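Local coordinates for heme-binding protein A / AI-2 binding protein A (Helicobacter pylori SS1, PDB 6OFQ) that binds short peptides such as the tetrapeptide STSA in the periplasm and probably delivers them to an ABC transporter for uptake, at residues G31-R37 / L240-R246. Residues are numbered along the deposited sequence.
Sequences GVLVFAR and LDKVVVR
Strands 32-37 and 242-246, extended (phi -96 to -154°), run parallel as interior neighbours in a mixed five-stranded sheet of this type II periplasmic binding protein, axes 4.7 Å apart at closest and inclined by 18°. Register pairs Val32 with Lys242 through Ala36 with Arg246, CA-CA 4.6-4.9 Å. Leu33 hydrogen-bonds through N and O to Lys242 O (3.0 Å) and Val244 N (2.9 Å), flanking its partner Val243, and Phe35 likewise to Val244 O and Arg246 N (2.9 and 2.8 Å): the parallel pattern. Asp241 N donates a hydrogen bond to Gly31 O (2.8 Å), and Gly31 N one to Asp241 OD2 (2.9 Å). Leu33 (tp), Phe35 (t), Val243 and Val245 fill one buried face, where helix 52-61 packs through Val56. Val32, Val34 and Val244, all t, line the more open face with Arg246, which salt-bridges Glu262. Arg37, salt-bridged to Glu53, lays one guanidinium face over Val245 (NH2 to CG1 3.6 Å), and a water joins Arg37 NH2 (3.1 Å) to Val245 O (2.8 Å).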
loop_
_atom_site.group_PDB
_atom_site.type_symbol
_atom_site.label_atom_id
_atom_site.label_comp_id
_atom_site.label_asym_id
_atom_site.label_seq_id
_atom_site.Cartn_x
_atom_site.Cartn_y
_atom_site.Cartn_z
ATOM N N GLY A 31 -10.446 5.817 -25.910
ATOM C CA GLY A 31 -10.934 6.899 -25.058
ATOM C C GLY A 31 -9.973 7.356 -24.015
ATOM O O GLY A 31 -8.866 6.797 -23.856
ATOM N N VAL A 32 -10.375 8.434 -23.346
ATOM C CA VAL A 32 -9.619 9.060 -22.285
ATOM C C VAL A 32 -10.364 8.877 -20.967
ATOM O O VAL A 32 -11.528 9.244 -20.823
ATOM C CB VAL A 32 -9.340 10.549 -22.540
ATOM C CG1 VAL A 32 -8.529 11.208 -21.437
ATOM C CG2 VAL A 32 -8.862 10.828 -23.948
ATOM N N LEU A 33 -9.643 8.359 -19.975
ATOM C CA LEU A 33 -10.179 8.244 -18.623
ATOM C C LEU A 33 -9.552 9.301 -17.743
ATOM O O LEU A 33 -8.330 9.451 -17.720
ATOM C CB LEU A 33 -9.852 6.865 -18.043
ATOM C CG LEU A 33 -10.209 6.661 -16.566
ATOM C CD1 LEU A 33 -11.701 6.560 -16.373
ATOM C CD2 LEU A 33 -9.559 5.421 -15.968
ATOM N N VAL A 34 -10.399 10.077 -17.075
ATOM C CA VAL A 34 -9.943 11.088 -16.078
ATOM C C VAL A 34 -10.234 10.539 -14.686
ATOM O O VAL A 34 -11.410 10.417 -14.309
ATOM C CB VAL A 34 -10.572 12.470 -16.285
ATOM C CG1 VAL A 34 -9.906 13.450 -15.329
ATOM C CG2 VAL A 34 -10.291 12.966 -17.693
ATOM N N PHE A 35 -9.181 10.177 -13.967
ATOM C CA PHE A 35 -9.256 9.594 -12.621
ATOM C C PHE A 35 -8.843 10.726 -11.687
ATOM O O PHE A 35 -7.868 11.421 -11.974
ATOM C CB PHE A 35 -8.233 8.475 -12.561
ATOM C CG PHE A 35 -8.044 7.788 -11.247
ATOM C CD1 PHE A 35 -7.130 8.234 -10.319
ATOM C CD2 PHE A 35 -8.689 6.617 -10.938
ATOM C CE1 PHE A 35 -6.936 7.556 -9.121
ATOM C CE2 PHE A 35 -8.493 5.913 -9.759
ATOM C CZ PHE A 35 -7.602 6.411 -8.836
ATOM N N ALA A 36 -9.526 10.852 -10.568
ATOM C CA ALA A 36 -9.127 11.857 -9.592
ATOM C C ALA A 36 -8.977 11.217 -8.218
ATOM O O ALA A 36 -9.680 10.306 -7.801
ATOM C CB ALA A 36 -10.175 12.980 -9.534
ATOM N N ARG A 37 -8.065 11.824 -7.460
ATOM C CA ARG A 37 -7.658 11.355 -6.161
ATOM C C ARG A 37 -7.150 12.504 -5.330
ATOM O O ARG A 37 -6.966 13.629 -5.799
ATOM C CB ARG A 37 -6.666 10.214 -6.309
ATOM C CG ARG A 37 -5.482 10.466 -7.228
ATOM C CD ARG A 37 -4.429 11.392 -6.649
ATOM N NE ARG A 37 -3.219 11.543 -7.469
ATOM C CZ ARG A 37 -2.244 10.657 -7.639
ATOM N NH1 ARG A 37 -2.368 9.504 -7.035
ATOM N NH2 ARG A 37 -1.257 10.871 -8.458
ATOM N N LEU A 240 -8.058 1.787 -23.100
ATOM C CA LEU A 240 -7.996 3.232 -23.133
ATOM C C LEU A 240 -6.784 3.756 -23.868
ATOM O O LEU A 240 -5.672 3.192 -23.784
ATOM C CB LEU A 240 -7.957 3.759 -21.688
ATOM C CG LEU A 240 -9.253 3.548 -20.923
ATOM C CD1 LEU A 240 -9.000 3.614 -19.423
ATOM C CD2 LEU A 240 -10.343 4.555 -21.317
ATOM N N ASP A 241 -6.888 4.904 -24.527
ATOM C CA ASP A 241 -5.756 5.546 -25.152
ATOM C C ASP A 241 -4.922 6.362 -24.167
ATOM O O ASP A 241 -3.746 6.582 -24.395
ATOM C CB ASP A 241 -6.230 6.543 -26.253
ATOM C CG ASP A 241 -6.986 5.840 -27.352
ATOM O OD1 ASP A 241 -6.489 4.793 -27.804
ATOM O OD2 ASP A 241 -8.174 6.201 -27.603
ATOM N N LYS A 242 -5.576 6.908 -23.164
ATOM C CA LYS A 242 -4.957 7.870 -22.282
ATOM C C LYS A 242 -5.634 7.809 -20.908
ATOM O O LYS A 242 -6.835 7.650 -20.816
ATOM C CB LYS A 242 -5.067 9.273 -22.928
ATOM C CG LYS A 242 -4.585 10.444 -22.126
ATOM C CD LYS A 242 -4.614 11.641 -23.105
ATOM C CE LYS A 242 -4.655 12.977 -22.430
ATOM N NZ LYS A 242 -4.663 14.014 -23.520
ATOM N N VAL A 243 -4.858 8.030 -19.851
ATOM C CA VAL A 243 -5.378 8.236 -18.533
ATOM C C VAL A 243 -4.767 9.516 -17.962
ATOM O O VAL A 243 -3.552 9.671 -17.941
ATOM C CB VAL A 243 -5.089 7.057 -17.574
ATOM C CG1 VAL A 243 -5.681 7.337 -16.193
ATOM C CG2 VAL A 243 -5.585 5.743 -18.162
ATOM N N VAL A 244 -5.633 10.404 -17.501
ATOM C CA VAL A 244 -5.225 11.599 -16.777
ATOM C C VAL A 244 -5.514 11.305 -15.309
ATOM O O VAL A 244 -6.667 11.122 -14.922
ATOM C CB VAL A 244 -5.927 12.855 -17.293
ATOM C CG1 VAL A 244 -5.364 14.071 -16.611
ATOM C CG2 VAL A 244 -5.792 13.030 -18.778
ATOM N N VAL A 245 -4.466 11.342 -14.495
ATOM C CA VAL A 245 -4.582 11.113 -13.064
ATOM C C VAL A 245 -4.465 12.487 -12.411
ATOM O O VAL A 245 -3.354 13.035 -12.341
ATOM C CB VAL A 245 -3.494 10.147 -12.545
ATOM C CG1 VAL A 245 -3.609 9.952 -11.028
ATOM C CG2 VAL A 245 -3.592 8.817 -13.262
ATOM N N ARG A 246 -5.615 13.013 -11.968
ATOM C CA ARG A 246 -5.665 14.328 -11.365
ATOM C C ARG A 246 -5.616 14.248 -9.853
ATOM O O ARG A 246 -6.182 13.368 -9.197
ATOM C CB ARG A 246 -6.964 15.022 -11.767
ATOM C CG ARG A 246 -7.008 15.382 -13.254
ATOM C CD ARG A 246 -8.097 16.364 -13.699
ATOM N NE ARG A 246 -7.991 17.583 -12.916
ATOM C CZ ARG A 246 -8.975 18.471 -12.745
ATOM N NH1 ARG A 246 -10.112 18.311 -13.369
ATOM N NH2 ARG A 246 -8.786 19.518 -11.921
HETATM O O HOH W 1 -1.967 13.474 -9.942
#